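Local coordinates for GTPase-activating protein GYP1 (Saccharomyces cerevisiae, PDB 1FKM) that stimulates GTP hydrolysis by Ypt/Rab-type GTPases such as YPT1 and YPT7, supplying an arginine finger and a glutamine finger in trans, at residues C332-I337 against E369-E374; R213-L218 against K338-L343; T146-P151 against D168-D173; V41-L46 against T138-T143. All blocks are in the same frame, centred on the assembly; numbering follows the deposited sequence. Where two conformers were deposited one is given.

How the contacts relate
All four contacts lie in the Ypt/Rab-GAP domain of the protein, an all-helical fold in which no strand is modelled, and they fall into two touching pairs. Along the chain contact 4 closes first, contact 3 follows, and contacts 1 and 2 come later with their segments alternating. The centres of contacts 3 and 4 are about 13 Å apart; helix 133-145 of contact 4 runs into the loop of contact 3. Contacts 1 and 2, also about 13 Å apart between centres, share the passage from helix 324-338 to helix 340-343, and Leu336 packs on Leu343. Contacts 2 and 3 are about 45 Å apart between centres. Contacts 1, 2 and 4 pack helices or helix ends, contact 3 joins a loop to a helix, and all lie away from the annotated fingers.

Contact 1 (C332-I337 against E369-E374); sequences CAAFLI and EMLLSE
Leu371 reaches across to Ala334 and Phe335, and its side chain can be followed outward from CB. CG stands anti to the backbone N (chi1 174°), a torsion that carries both methyl groups toward helix 324-338. CD1 makes the nearer contacts: it lies 3.4 Å from Phe335 N and 3.6 Å from Ala334 CB, so one methyl group rests on the backbone and on the alanine methyl at once. The same CD1 is also 4.1 Å from Phe335 CB. CD2, the other branch, comes obliquely to the Phe335 ring, with 4.2 Å between Leu371 CD2 and Phe335 CD1. The short helical segments cross at 124° with their axes 9.0 Å apart, a helix-helix packing within the all-helical GAP domain; the small Ala334 side chain probably permits this approach, the CA atoms of Ala334 and Leu371 being 6.5 Å apart. At the margin, Glu374 is extended beyond CG and brings its aliphatic part alongside the Ala334 methyl, while Glu374 OE1 is 3.7 Å from Ala334 CB, a van der Waals contact. Around the pair, Trp363 touches Leu371, and the Phe335 ring meets Trp236 and Trp339 edge-to-face.

Contact 2 (R213-L218 against K338-L343); sequences RIDADL and KWSDQL
Ser340 OG donates to Asp215 OD2 over 2.5 Å, the one hydrogen bond that links the two segments. The hydroxyl meets the oxygen on its syn side and only 15° out of the carboxylate plane. Both polar groups point across the gap because Asp215 CG (chi1 -163°) and Ser340 OG each stand anti to their own backbone N. The other carboxylate oxygen is used within its own segment: Leu218 N donates to Asp215 OD1 at 3.1 Å, approaching from well above the carboxylate plane with an N-H...O angle of 153°. Asp215 is thus the N-cap of helix 216-224, placed just where helix 198-214 ends, and its departure from helical phi/psi marks the break between these two helices of the GAP domain. With an alanine here, the first turn of helix 216-224 would probably lose its side-chain cap and the Ser340 hydroxyl would be left without this acceptor. Beside the polar pair the contact turns apolar. Leu218 CD1 packs on Leu343 CB at 3.8 Å, the two side chains meeting at a slant, while the second methyl, Leu218 CD2, lies 3.9 Å from Ser340 OG. Ile337 of helix 324-338 touches Asp215, and Leu343 is packed further by Leu336, Phe354 and Leu355.

Contact 3 (T146-P151 against D168-D173); sequences TEYLPP and DEQITD
The backbones stay well apart, with 8.5 Å between the nearest CA atoms, those of Tyr148 and Gln170, so side chains bridge the space between the irregular segment 146-151 and the first turns of helix 168-186. This is a loop-to-helix contact at the surface of the helical TBC domain, joining the exit of helix 133-145 to the start of the next helix. Tyr148 spans the gap. Its CG lies anti to the carbonyl carbon (chi1 -65°), which sends the ring toward the helix, where Tyr148 CE1 comes to 3.9 Å from Gln170 CB. Gln170 runs past the ring in the opposite direction, its amide plane turned 85° from the ring plane, and Gln170 NE2 lies 3.9 Å from Tyr148 CD1. At the other end of this amide, Gln170 OE1 accepts from Val167 N, a bond that helps fix its rotation. Tyr148 OH reaches farther along the helix, 3.9 Å from Asp173 CB. One water, at the edge of the ring and in its plane, is 2.9 Å from Tyr148 OH and donates to Asp173 OD2 at 2.9 Å. A phenylalanine here would probably keep much of the contact with Gln170 but leave the bridging water without its phenol partner. The second carboxylate oxygen, Asp173 OD1, forms a salt bridge with Arg69 NH2, tying this turn to helix 57-74.

Contact 4 (V41-L46 against T138-T143); sequences VVWKLL and TPFFET
The first torsions of Trp43 and Thr143 bring the indole and the methyl together: Trp43 CG is anti to its carbonyl carbon (chi1 -85°), sending the indole toward helix 133-145, and Thr143 CG2 is anti to the backbone N, which brings the methyl over the ring. The result is a CH-pi contact, with Thr143 CG2 4.1 Å from the centroid of the six-membered ring of Trp43 and 13° off its normal. The threonine hydroxyl also lies near the indole, Thr143 OG1 being 3.5 Å from Trp43 CH2. Its own hydrogen bond goes to Pro139 O at 2.8 Å, the donor slightly tilted from the carbonyl plane; Thr143 N donates to the same oxygen, so two bonds from one residue grip it and the hydroxyl is held in place. Phe140 approaches the indole obliquely, the ring planes about perpendicular, with Phe140 CD1 3.8 Å from Trp43 CE3. At the polar end of the indole, Trp43 NE1 donates to Asp255, whose helix 247-261 also packs on Trp43 and Thr143. The short segments run at 137° to each other, their axes 11.2 Å apart, a spacing bridged by the tryptophan. This places Trp43 in the buried helical core of the TBC domain, between helices 39-46, 133-145 and 247-261.

Contact 1 (C332-I337 against E369-E374)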
loop_
_atom_site.group_PDB
_atom_site.type_symbol
_atom_site.label_atom_id
_atom_site.label_comp_id
_atom_site.label_asym_id
_atom_site.label_seq_id
_atom_site.Cartn_x
_atom_site.Cartn_y
_atom_site.Cartn_z
ATOM N N CYS A 332 -0.770 -12.415 -6.679
ATOM C CA CYS A 332 0.272 -13.274 -6.119
ATOM C C CYS A 332 0.408 -14.565 -6.917
ATOM O O CYS A 332 1.515 -15.057 -7.122
ATOM C CB CYS A 332 -0.023 -13.606 -4.655
ATOM S SG CYS A 332 0.285 -12.237 -3.512
ATOM N N ALA A 333 -0.716 -15.113 -7.362
ATOM C CA ALA A 333 -0.687 -16.344 -8.148
ATOM C C ALA A 333 -0.006 -16.093 -9.498
ATOM O O ALA A 333 0.842 -16.876 -9.927
ATOM C CB ALA A 333 -2.114 -16.865 -8.360
ATOM N N ALA A 334 -0.369 -14.999 -10.162
ATOM C CA ALA A 334 0.223 -14.672 -11.457
ATOM C C ALA A 334 1.715 -14.376 -11.313
ATOM O O ALA A 334 2.515 -14.725 -12.186
ATOM C CB ALA A 334 -0.500 -13.476 -12.083
ATOM N N PHE A 335 2.084 -13.735 -10.206
ATOM C CA PHE A 335 3.476 -13.392 -9.922
ATOM C C PHE A 335 4.284 -14.681 -9.784
ATOM O O PHE A 335 5.323 -14.853 -10.432
ATOM C CB PHE A 335 3.555 -12.581 -8.620
ATOM C CG PHE A 335 4.946 -12.110 -8.265
ATOM C CD1 PHE A 335 5.686 -11.335 -9.156
ATOM C CD2 PHE A 335 5.491 -12.395 -7.018
ATOM C CE1 PHE A 335 6.952 -10.846 -8.801
ATOM C CE2 PHE A 335 6.753 -11.909 -6.658
ATOM C CZ PHE A 335 7.478 -11.133 -7.553
ATOM N N LEU A 336 3.790 -15.584 -8.941
ATOM C CA LEU A 336 4.450 -16.863 -8.709
ATOM C C LEU A 336 4.564 -17.690 -9.983
ATOM O O LEU A 336 5.642 -18.181 -10.311
ATOM C CB LEU A 336 3.685 -17.674 -7.661
ATOM C CG LEU A 336 4.252 -19.064 -7.331
ATOM C CD1 LEU A 336 5.672 -18.931 -6.764
ATOM C CD2 LEU A 336 3.343 -19.752 -6.329
ATOM N N ILE A 337 3.447 -17.850 -10.688
ATOM C CA ILE A 337 3.420 -18.649 -11.908
ATOM C C ILE A 337 4.417 -18.158 -12.952
ATOM O O ILE A 337 4.893 -18.935 -13.779
ATOM C CB ILE A 337 1.997 -18.681 -12.521
ATOM C CG1 ILE A 337 1.022 -19.330 -11.534
ATOM C CG2 ILE A 337 1.997 -19.460 -13.831
ATOM C CD1 ILE A 337 1.409 -20.723 -11.096
ATOM N N GLU A 369 2.284 -3.800 -15.629
ATOM C CA GLU A 369 0.988 -3.725 -16.306
ATOM C C GLU A 369 0.575 -5.118 -16.785
ATOM O O GLU A 369 -0.607 -5.475 -16.750
ATOM C CB GLU A 369 1.087 -2.750 -17.486
ATOM C CG GLU A 369 -0.235 -2.333 -18.114
ATOM C CD GLU A 369 -0.882 -3.439 -18.924
ATOM O OE1 GLU A 369 -0.147 -4.186 -19.603
ATOM O OE2 GLU A 369 -2.126 -3.553 -18.898
HETATM N N MSE A 370 1.553 -5.911 -17.215
HETATM C CA MSE A 370 1.280 -7.266 -17.694
HETATM C C MSE A 370 0.792 -8.164 -16.557
HETATM O O MSE A 370 -0.156 -8.935 -16.721
HETATM C CB MSE A 370 2.544 -7.872 -18.315
HETATM C CG MSE A 370 2.330 -9.226 -18.978
HETATM SE SE MSE A 370 3.933 -9.895 -19.850
HETATM C CE MSE A 370 4.305 -8.353 -20.963
ATOM N N LEU A 371 1.450 -8.061 -15.406
ATOM C CA LEU A 371 1.084 -8.857 -14.235
ATOM C C LEU A 371 -0.339 -8.538 -13.772
ATOM O O LEU A 371 -1.156 -9.434 -13.548
ATOM C CB LEU A 371 2.068 -8.585 -13.089
ATOM C CG LEU A 371 1.768 -9.221 -11.726
ATOM C CD1 LEU A 371 1.805 -10.735 -11.838
ATOM C CD2 LEU A 371 2.793 -8.752 -10.709
ATOM N N LEU A 372 -0.632 -7.253 -13.639
ATOM C CA LEU A 372 -1.946 -6.815 -13.193
ATOM C C LEU A 372 -3.045 -7.241 -14.164
ATOM O O LEU A 372 -4.095 -7.721 -13.746
ATOM C CB LEU A 372 -1.952 -5.292 -13.022
ATOM C CG LEU A 372 -1.040 -4.765 -11.905
ATOM C CD1 LEU A 372 -0.884 -3.249 -12.033
ATOM C CD2 LEU A 372 -1.621 -5.149 -10.538
ATOM N N SER A 373 -2.795 -7.059 -15.458
ATOM C CA SER A 373 -3.766 -7.431 -16.484
ATOM C C SER A 373 -4.078 -8.924 -16.409
ATOM O O SER A 373 -5.235 -9.337 -16.518
ATOM C CB SER A 373 -3.220 -7.086 -17.874
ATOM O OG SER A 373 -4.145 -7.441 -18.886
ATOM N N GLU A 374 -3.038 -9.729 -16.220
ATOM C CA GLU A 374 -3.191 -11.175 -16.127
ATOM C C GLU A 374 -4.016 -11.541 -14.891
ATOM O O GLU A 374 -4.966 -12.323 -14.971
ATOM C CB GLU A 374 -1.809 -11.839 -16.071
ATOM C CG GLU A 374 -1.839 -13.355 -15.971
ATOM C CD GLU A 374 -0.485 -13.983 -16.272
ATOM O OE1 GLU A 374 0.518 -13.547 -15.670
ATOM O OE2 GLU A 374 -0.427 -14.914 -17.108
#

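Contact 2 (R213-L218 against K338-L343)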
loop_
_atom_site.group_PDB
_atom_site.type_symbol
_atom_site.label_atom_id
_atom_site.label_comp_id
_atom_site.label_asym_id
_atom_site.label_seq_id
_atom_site.Cartn_x
_atom_site.Cartn_y
_atom_site.Cartn_z
ATOM N N ARG A 213 -4.647 -25.598 -8.464
ATOM C CA ARG A 213 -5.612 -25.607 -9.561
ATOM C C ARG A 213 -5.031 -25.320 -10.945
ATOM O O ARG A 213 -5.271 -26.076 -11.881
ATOM C CB ARG A 213 -6.717 -24.582 -9.290
ATOM C CG ARG A 213 -8.014 -25.141 -8.730
ATOM C CD ARG A 213 -8.912 -24.002 -8.240
ATOM N NE ARG A 213 -10.290 -24.424 -7.998
ATOM C CZ ARG A 213 -11.184 -24.650 -8.956
ATOM N NH1 ARG A 213 -10.853 -24.495 -10.231
ATOM N NH2 ARG A 213 -12.413 -25.033 -8.639
ATOM N N ILE A 214 -4.275 -24.235 -11.083
ATOM C CA ILE A 214 -3.738 -23.883 -12.397
ATOM C C ILE A 214 -2.336 -24.376 -12.735
ATOM O O ILE A 214 -1.930 -24.321 -13.896
ATOM C CB ILE A 214 -3.795 -22.351 -12.643
ATOM C CG1 ILE A 214 -2.620 -21.644 -11.962
ATOM C CG2 ILE A 214 -5.116 -21.803 -12.132
ATOM C CD1 ILE A 214 -2.667 -21.654 -10.466
ATOM N N ASP A 215 -1.590 -24.843 -11.740
ATOM C CA ASP A 215 -0.247 -25.361 -11.996
ATOM C C ASP A 215 0.045 -26.498 -11.024
ATOM O O ASP A 215 0.897 -26.374 -10.140
ATOM C CB ASP A 215 0.810 -24.265 -11.838
ATOM C CG ASP A 215 2.138 -24.638 -12.493
ATOM O OD1 ASP A 215 2.385 -25.848 -12.706
ATOM O OD2 ASP A 215 2.941 -23.725 -12.788
ATOM N N ALA A 216 -0.671 -27.606 -11.200
ATOM C CA ALA A 216 -0.524 -28.776 -10.346
ATOM C C ALA A 216 0.912 -29.280 -10.292
ATOM O O ALA A 216 1.363 -29.774 -9.257
ATOM C CB ALA A 216 -1.451 -29.888 -10.829
ATOM N N ASP A 217 1.633 -29.153 -11.402
ATOM C CA ASP A 217 3.015 -29.605 -11.452
ATOM C C ASP A 217 3.907 -28.801 -10.507
ATOM O O ASP A 217 4.765 -29.362 -9.832
ATOM C CB ASP A 217 3.555 -29.518 -12.883
ATOM C CG ASP A 217 2.884 -30.510 -13.819
ATOM O OD1 ASP A 217 2.809 -31.704 -13.462
ATOM O OD2 ASP A 217 2.435 -30.099 -14.909
ATOM N N LEU A 218 3.717 -27.485 -10.466
ATOM C CA LEU A 218 4.522 -26.663 -9.573
ATOM C C LEU A 218 4.133 -26.995 -8.137
ATOM O O LEU A 218 4.989 -27.119 -7.261
ATOM C CB LEU A 218 4.291 -25.172 -9.847
ATOM C CG LEU A 218 4.993 -24.200 -8.896
ATOM C CD1 LEU A 218 6.500 -24.418 -8.935
ATOM C CD2 LEU A 218 4.651 -22.767 -9.292
ATOM N N LYS A 338 4.738 -16.871 -12.912
ATOM C CA LYS A 338 5.689 -16.317 -13.863
ATOM C C LYS A 338 7.048 -17.003 -13.714
ATOM O O LYS A 338 7.788 -17.150 -14.691
ATOM C CB LYS A 338 5.845 -14.811 -13.643
ATOM C CG LYS A 338 6.846 -14.153 -14.579
ATOM C CD LYS A 338 6.903 -12.651 -14.365
ATOM C CE LYS A 338 7.947 -12.003 -15.267
ATOM N NZ LYS A 338 7.667 -12.244 -16.710
ATOM N N TRP A 339 7.366 -17.422 -12.492
ATOM C CA TRP A 339 8.639 -18.082 -12.208
ATOM C C TRP A 339 8.528 -19.608 -12.236
ATOM O O TRP A 339 9.505 -20.310 -11.980
ATOM C CB TRP A 339 9.152 -17.652 -10.832
ATOM C CG TRP A 339 9.079 -16.173 -10.579
ATOM C CD1 TRP A 339 8.344 -15.542 -9.615
ATOM C CD2 TRP A 339 9.757 -15.141 -11.304
ATOM N NE1 TRP A 339 8.520 -14.182 -9.695
ATOM C CE2 TRP A 339 9.382 -13.908 -10.723
ATOM C CE3 TRP A 339 10.646 -15.139 -12.388
ATOM C CZ2 TRP A 339 9.865 -12.683 -11.189
ATOM C CZ3 TRP A 339 11.127 -13.922 -12.852
ATOM C CH2 TRP A 339 10.734 -12.710 -12.250
ATOM N N SER A 340 7.342 -20.114 -12.555
ATOM C CA SER A 340 7.091 -21.555 -12.578
ATOM C C SER A 340 8.195 -22.433 -13.184
ATOM O O SER A 340 8.693 -23.346 -12.526
ATOM C CB SER A 340 5.768 -21.843 -13.291
ATOM O OG SER A 340 5.406 -23.205 -13.141
ATOM N N ASP A 341 8.571 -22.173 -14.432
ATOM C CA ASP A 341 9.607 -22.976 -15.081
ATOM C C ASP A 341 10.915 -22.966 -14.294
ATOM O O ASP A 341 11.549 -24.010 -14.110
ATOM C CB ASP A 341 9.854 -22.475 -16.507
ATOM C CG ASP A 341 8.618 -22.573 -17.378
ATOM O OD1 ASP A 341 8.017 -23.666 -17.437
ATOM O OD2 ASP A 341 8.247 -21.559 -18.008
ATOM N N GLN A 342 11.317 -21.789 -13.829
ATOM C CA GLN A 342 12.548 -21.656 -13.052
ATOM C C GLN A 342 12.462 -22.400 -11.717
ATOM O O GLN A 342 13.406 -23.071 -11.313
ATOM C CB GLN A 342 12.845 -20.179 -12.782
ATOM C CG GLN A 342 13.303 -19.390 -13.995
ATOM C CD GLN A 342 13.413 -17.901 -13.706
ATOM O OE1 GLN A 342 12.412 -17.185 -13.692
ATOM N NE2 GLN A 342 14.631 -17.433 -13.459
ATOM N N LEU A 343 11.327 -22.270 -11.037
ATOM C CA LEU A 343 11.128 -22.914 -9.738
ATOM C C LEU A 343 11.206 -24.438 -9.819
ATOM O O LEU A 343 11.679 -25.087 -8.886
ATOM C CB LEU A 343 9.776 -22.487 -9.141
ATOM C CG LEU A 343 9.695 -21.012 -8.717
ATOM C CD1 LEU A 343 8.263 -20.622 -8.372
ATOM C CD2 LEU A 343 10.616 -20.787 -7.530
#

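Contact 3 (T146-P151 against D168-D173)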
loop_
_atom_site.group_PDB
_atom_site.type_symbol
_atom_site.label_atom_id
_atom_site.label_comp_id
_atom_site.label_asym_id
_atom_site.label_seq_id
_atom_site.Cartn_x
_atom_site.Cartn_y
_atom_site.Cartn_z
ATOM N N THR A 146 4.423 14.140 -2.120
ATOM C CA THR A 146 4.733 14.768 -3.404
ATOM C C THR A 146 3.880 15.984 -3.713
ATOM O O THR A 146 4.283 16.839 -4.493
ATOM C CB THR A 146 4.635 13.770 -4.602
ATOM O OG1 THR A 146 3.281 13.329 -4.775
ATOM C CG2 THR A 146 5.540 12.565 -4.364
ATOM N N GLU A 147 2.705 16.065 -3.104
ATOM C CA GLU A 147 1.820 17.200 -3.339
ATOM C C GLU A 147 2.416 18.501 -2.795
ATOM O O GLU A 147 2.003 19.586 -3.194
ATOM C CB GLU A 147 0.462 16.958 -2.679
ATOM C CG GLU A 147 -0.629 17.875 -3.197
ATOM C CD GLU A 147 -1.987 17.569 -2.598
ATOM O OE1 GLU A 147 -2.047 17.129 -1.432
ATOM O OE2 GLU A 147 -2.998 17.781 -3.295
ATOM N N TYR A 148 3.377 18.392 -1.882
ATOM C CA TYR A 148 4.004 19.575 -1.277
ATOM C C TYR A 148 5.292 20.023 -1.963
ATOM O O TYR A 148 5.913 21.009 -1.553
ATOM C CB TYR A 148 4.278 19.314 0.208
ATOM C CG TYR A 148 3.019 19.135 1.018
ATOM C CD1 TYR A 148 2.363 20.233 1.580
ATOM C CD2 TYR A 148 2.458 17.874 1.192
ATOM C CE1 TYR A 148 1.180 20.075 2.295
ATOM C CE2 TYR A 148 1.273 17.707 1.904
ATOM C CZ TYR A 148 0.641 18.809 2.451
ATOM O OH TYR A 148 -0.531 18.641 3.147
ATOM N N LEU A 149 5.691 19.292 -2.997
ATOM C CA LEU A 149 6.895 19.605 -3.758
ATOM C C LEU A 149 6.494 20.171 -5.108
ATOM O O LEU A 149 5.377 19.943 -5.573
ATOM C CB LEU A 149 7.711 18.335 -4.017
ATOM C CG LEU A 149 8.552 17.711 -2.908
ATOM C CD1 LEU A 149 9.056 16.351 -3.356
ATOM C CD2 LEU A 149 9.712 18.635 -2.584
ATOM N N PRO A 150 7.397 20.931 -5.750
ATOM C CA PRO A 150 7.069 21.482 -7.068
ATOM C C PRO A 150 6.921 20.254 -7.970
ATOM O O PRO A 150 7.659 19.279 -7.808
ATOM C CB PRO A 150 8.315 22.298 -7.422
ATOM C CG PRO A 150 8.836 22.728 -6.078
ATOM C CD PRO A 150 8.680 21.465 -5.257
ATOM N N PRO A 151 5.972 20.274 -8.918
ATOM C CA PRO A 151 5.798 19.117 -9.800
ATOM C C PRO A 151 7.106 18.620 -10.419
ATOM O O PRO A 151 7.315 17.417 -10.585
ATOM C CB PRO A 151 4.823 19.635 -10.852
ATOM C CG PRO A 151 3.971 20.583 -10.059
ATOM C CD PRO A 151 4.996 21.333 -9.239
ATOM N N ASP A 168 5.460 22.894 10.061
ATOM C CA ASP A 168 4.834 21.947 10.980
ATOM C C ASP A 168 3.354 21.665 10.737
ATOM O O ASP A 168 2.934 20.508 10.793
ATOM C CB ASP A 168 5.026 22.407 12.429
ATOM C CG ASP A 168 6.477 22.340 12.876
ATOM O OD1 ASP A 168 7.101 21.268 12.715
ATOM O OD2 ASP A 168 6.992 23.355 13.394
ATOM N N GLU A 169 2.566 22.706 10.482
ATOM C CA GLU A 169 1.134 22.531 10.241
ATOM C C GLU A 169 0.841 21.673 9.008
ATOM O O GLU A 169 -0.126 20.907 8.990
ATOM C CB GLU A 169 0.441 23.890 10.088
ATOM C CG GLU A 169 -0.993 23.787 9.577
ATOM C CD GLU A 169 -1.743 25.105 9.623
ATOM O OE1 GLU A 169 -1.222 26.114 9.099
ATOM O OE2 GLU A 169 -2.862 25.127 10.178
ATOM N N GLN A 170 1.667 21.815 7.979
ATOM C CA GLN A 170 1.494 21.047 6.751
ATOM C C GLN A 170 1.864 19.583 6.990
ATOM O O GLN A 170 1.204 18.676 6.486
ATOM C CB GLN A 170 2.373 21.624 5.643
ATOM C CG GLN A 170 1.994 23.024 5.204
ATOM C CD GLN A 170 2.931 23.552 4.138
ATOM O OE1 GLN A 170 4.136 23.669 4.361
ATOM N NE2 GLN A 170 2.385 23.863 2.967
ATOM N N ILE A 171 2.926 19.357 7.754
ATOM C CA ILE A 171 3.350 17.997 8.056
ATOM C C ILE A 171 2.247 17.284 8.842
ATOM O O ILE A 171 1.994 16.093 8.641
ATOM C CB ILE A 171 4.683 18.000 8.853
ATOM C CG1 ILE A 171 5.811 18.504 7.944
ATOM C CG2 ILE A 171 4.994 16.602 9.380
ATOM C CD1 ILE A 171 7.174 18.570 8.599
ATOM N N THR A 172 1.576 18.016 9.729
ATOM C CA THR A 172 0.498 17.422 10.508
ATOM C C THR A 172 -0.699 17.130 9.599
ATOM O O THR A 172 -1.389 16.127 9.786
ATOM C CB THR A 172 0.063 18.342 11.676
ATOM O OG1 THR A 172 1.182 18.562 12.543
ATOM C CG2 THR A 172 -1.053 17.690 12.486
ATOM N N ASP A 173 -0.946 18.002 8.623
ATOM C CA ASP A 173 -2.041 17.779 7.672
ATOM C C ASP A 173 -1.730 16.510 6.872
ATOM O O ASP A 173 -2.613 15.704 6.606
ATOM C CB ASP A 173 -2.178 18.935 6.679
ATOM C CG ASP A 173 -2.696 20.209 7.316
ATOM O OD1 ASP A 173 -3.339 20.137 8.387
ATOM O OD2 ASP A 173 -2.469 21.287 6.726
HETATM O O HOH W 1 -1.579 21.177 3.987
#

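Contact 4 (V41-L46 against T138-T143)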
loop_
_atom_site.group_PDB
_atom_site.type_symbol
_atom_site.label_atom_id
_atom_site.label_comp_id
_atom_site.label_asym_id
_atom_site.label_seq_id
_atom_site.Cartn_x
_atom_site.Cartn_y
_atom_site.Cartn_z
ATOM N N VAL A 41 -4.369 13.567 -5.130
ATOM C CA VAL A 41 -5.815 13.752 -5.201
ATOM C C VAL A 41 -6.576 12.490 -5.600
ATOM O O VAL A 41 -7.542 12.106 -4.937
ATOM C CB VAL A 41 -6.177 14.878 -6.185
ATOM C CG1 VAL A 41 -7.682 14.909 -6.416
ATOM C CG2 VAL A 41 -5.715 16.214 -5.623
ATOM N N VAL A 42 -6.136 11.836 -6.670
ATOM C CA VAL A 42 -6.822 10.641 -7.152
ATOM C C VAL A 42 -6.813 9.492 -6.155
ATOM O O VAL A 42 -7.819 8.807 -6.003
ATOM C CB VAL A 42 -6.238 10.169 -8.508
ATOM C CG1 VAL A 42 -6.968 8.914 -8.983
ATOM C CG2 VAL A 42 -6.392 11.282 -9.546
ATOM N N TRP A 43 -5.689 9.266 -5.476
ATOM C CA TRP A 43 -5.643 8.198 -4.485
ATOM C C TRP A 43 -6.641 8.477 -3.354
ATOM O O TRP A 43 -7.326 7.571 -2.880
ATOM C CB TRP A 43 -4.235 8.063 -3.903
ATOM C CG TRP A 43 -3.317 7.201 -4.713
ATOM C CD1 TRP A 43 -3.364 6.981 -6.070
ATOM C CD2 TRP A 43 -2.170 6.489 -4.231
ATOM N NE1 TRP A 43 -2.310 6.176 -6.454
ATOM C CE2 TRP A 43 -1.564 5.861 -5.346
ATOM C CE3 TRP A 43 -1.595 6.321 -2.962
ATOM C CZ2 TRP A 43 -0.413 5.081 -5.231
ATOM C CZ3 TRP A 43 -0.441 5.540 -2.848
ATOM C CH2 TRP A 43 0.132 4.933 -3.975
ATOM N N LYS A 44 -6.719 9.728 -2.917
ATOM C CA LYS A 44 -7.643 10.083 -1.840
ATOM C C LYS A 44 -9.094 9.914 -2.281
ATOM O O LYS A 44 -9.947 9.515 -1.486
ATOM C CB LYS A 44 -7.381 11.511 -1.368
ATOM C CG LYS A 44 -5.999 11.681 -0.736
ATOM C CD LYS A 44 -5.718 13.126 -0.351
ATOM C CE LYS A 44 -4.250 13.310 0.050
ATOM N NZ LYS A 44 -3.915 14.738 0.318
ATOM N N LEU A 45 -9.373 10.197 -3.550
ATOM C CA LEU A 45 -10.731 10.038 -4.069
ATOM C C LEU A 45 -11.087 8.557 -4.210
ATOM O O LEU A 45 -12.166 8.130 -3.806
ATOM C CB LEU A 45 -10.875 10.726 -5.433
ATOM C CG LEU A 45 -10.917 12.259 -5.463
ATOM C CD1 LEU A 45 -10.729 12.754 -6.894
ATOM C CD2 LEU A 45 -12.252 12.742 -4.889
ATOM N N LEU A 46 -10.172 7.767 -4.764
ATOM C CA LEU A 46 -10.442 6.346 -4.968
ATOM C C LEU A 46 -10.597 5.530 -3.691
ATOM O O LEU A 46 -11.390 4.591 -3.645
ATOM C CB LEU A 46 -9.347 5.720 -5.838
ATOM C CG LEU A 46 -9.276 6.229 -7.282
ATOM C CD1 LEU A 46 -8.056 5.626 -7.984
ATOM C CD2 LEU A 46 -10.566 5.864 -8.017
ATOM N N THR A 138 3.752 3.529 4.241
ATOM C CA THR A 138 4.704 4.297 3.431
ATOM C C THR A 138 4.330 4.734 2.011
ATOM O O THR A 138 4.664 5.860 1.614
ATOM C CB THR A 138 6.118 3.624 3.447
ATOM O OG1 THR A 138 6.074 2.331 2.833
ATOM C CG2 THR A 138 6.581 3.458 4.889
ATOM N N PRO A 139 3.644 3.880 1.223
ATOM C CA PRO A 139 3.288 4.332 -0.131
ATOM C C PRO A 139 2.362 5.549 -0.071
ATOM O O PRO A 139 2.442 6.448 -0.914
ATOM C CB PRO A 139 2.599 3.109 -0.742
ATOM C CG PRO A 139 3.305 1.960 -0.052
ATOM C CD PRO A 139 3.358 2.444 1.387
ATOM N N PHE A 140 1.476 5.567 0.924
ATOM C CA PHE A 140 0.552 6.687 1.113
ATOM C C PHE A 140 1.336 7.923 1.536
ATOM O O PHE A 140 1.163 9.000 0.969
ATOM C CB PHE A 140 -0.461 6.383 2.224
ATOM C CG PHE A 140 -1.581 5.477 1.805
ATOM C CD1 PHE A 140 -2.353 5.773 0.689
ATOM C CD2 PHE A 140 -1.878 4.336 2.543
ATOM C CE1 PHE A 140 -3.406 4.947 0.311
ATOM C CE2 PHE A 140 -2.930 3.503 2.173
ATOM C CZ PHE A 140 -3.695 3.808 1.058
ATOM N N PHE A 141 2.181 7.748 2.552
ATOM C CA PHE A 141 2.982 8.846 3.096
ATOM C C PHE A 141 3.808 9.507 2.012
ATOM O O PHE A 141 3.755 10.721 1.833
ATOM C CB PHE A 141 3.920 8.340 4.206
ATOM C CG PHE A 141 4.698 9.435 4.888
ATOM C CD1 PHE A 141 4.086 10.263 5.823
ATOM C CD2 PHE A 141 6.029 9.668 4.560
ATOM C CE1 PHE A 141 4.785 11.312 6.421
ATOM C CE2 PHE A 141 6.739 10.716 5.153
ATOM C CZ PHE A 141 6.119 11.539 6.080
ATOM N N GLU A 142 4.571 8.693 1.296
ATOM C CA GLU A 142 5.443 9.172 0.232
ATOM C C GLU A 142 4.680 9.839 -0.915
ATOM O O GLU A 142 5.068 10.904 -1.382
ATOM C CB GLU A 142 6.284 8.001 -0.283
ATOM C CG GLU A 142 7.187 8.326 -1.433
ATOM C CD GLU A 142 8.201 7.225 -1.681
ATOM O OE1 GLU A 142 8.578 6.518 -0.712
ATOM O OE2 GLU A 142 8.625 7.081 -2.840
ATOM N N THR A 143 3.596 9.216 -1.367
ATOM C CA THR A 143 2.799 9.790 -2.448
ATOM C C THR A 143 2.133 11.107 -2.030
ATOM O O THR A 143 2.123 12.086 -2.787
ATOM C CB THR A 143 1.719 8.794 -2.912
ATOM O OG1 THR A 143 2.359 7.618 -3.421
ATOM C CG2 THR A 143 0.850 9.403 -4.002
#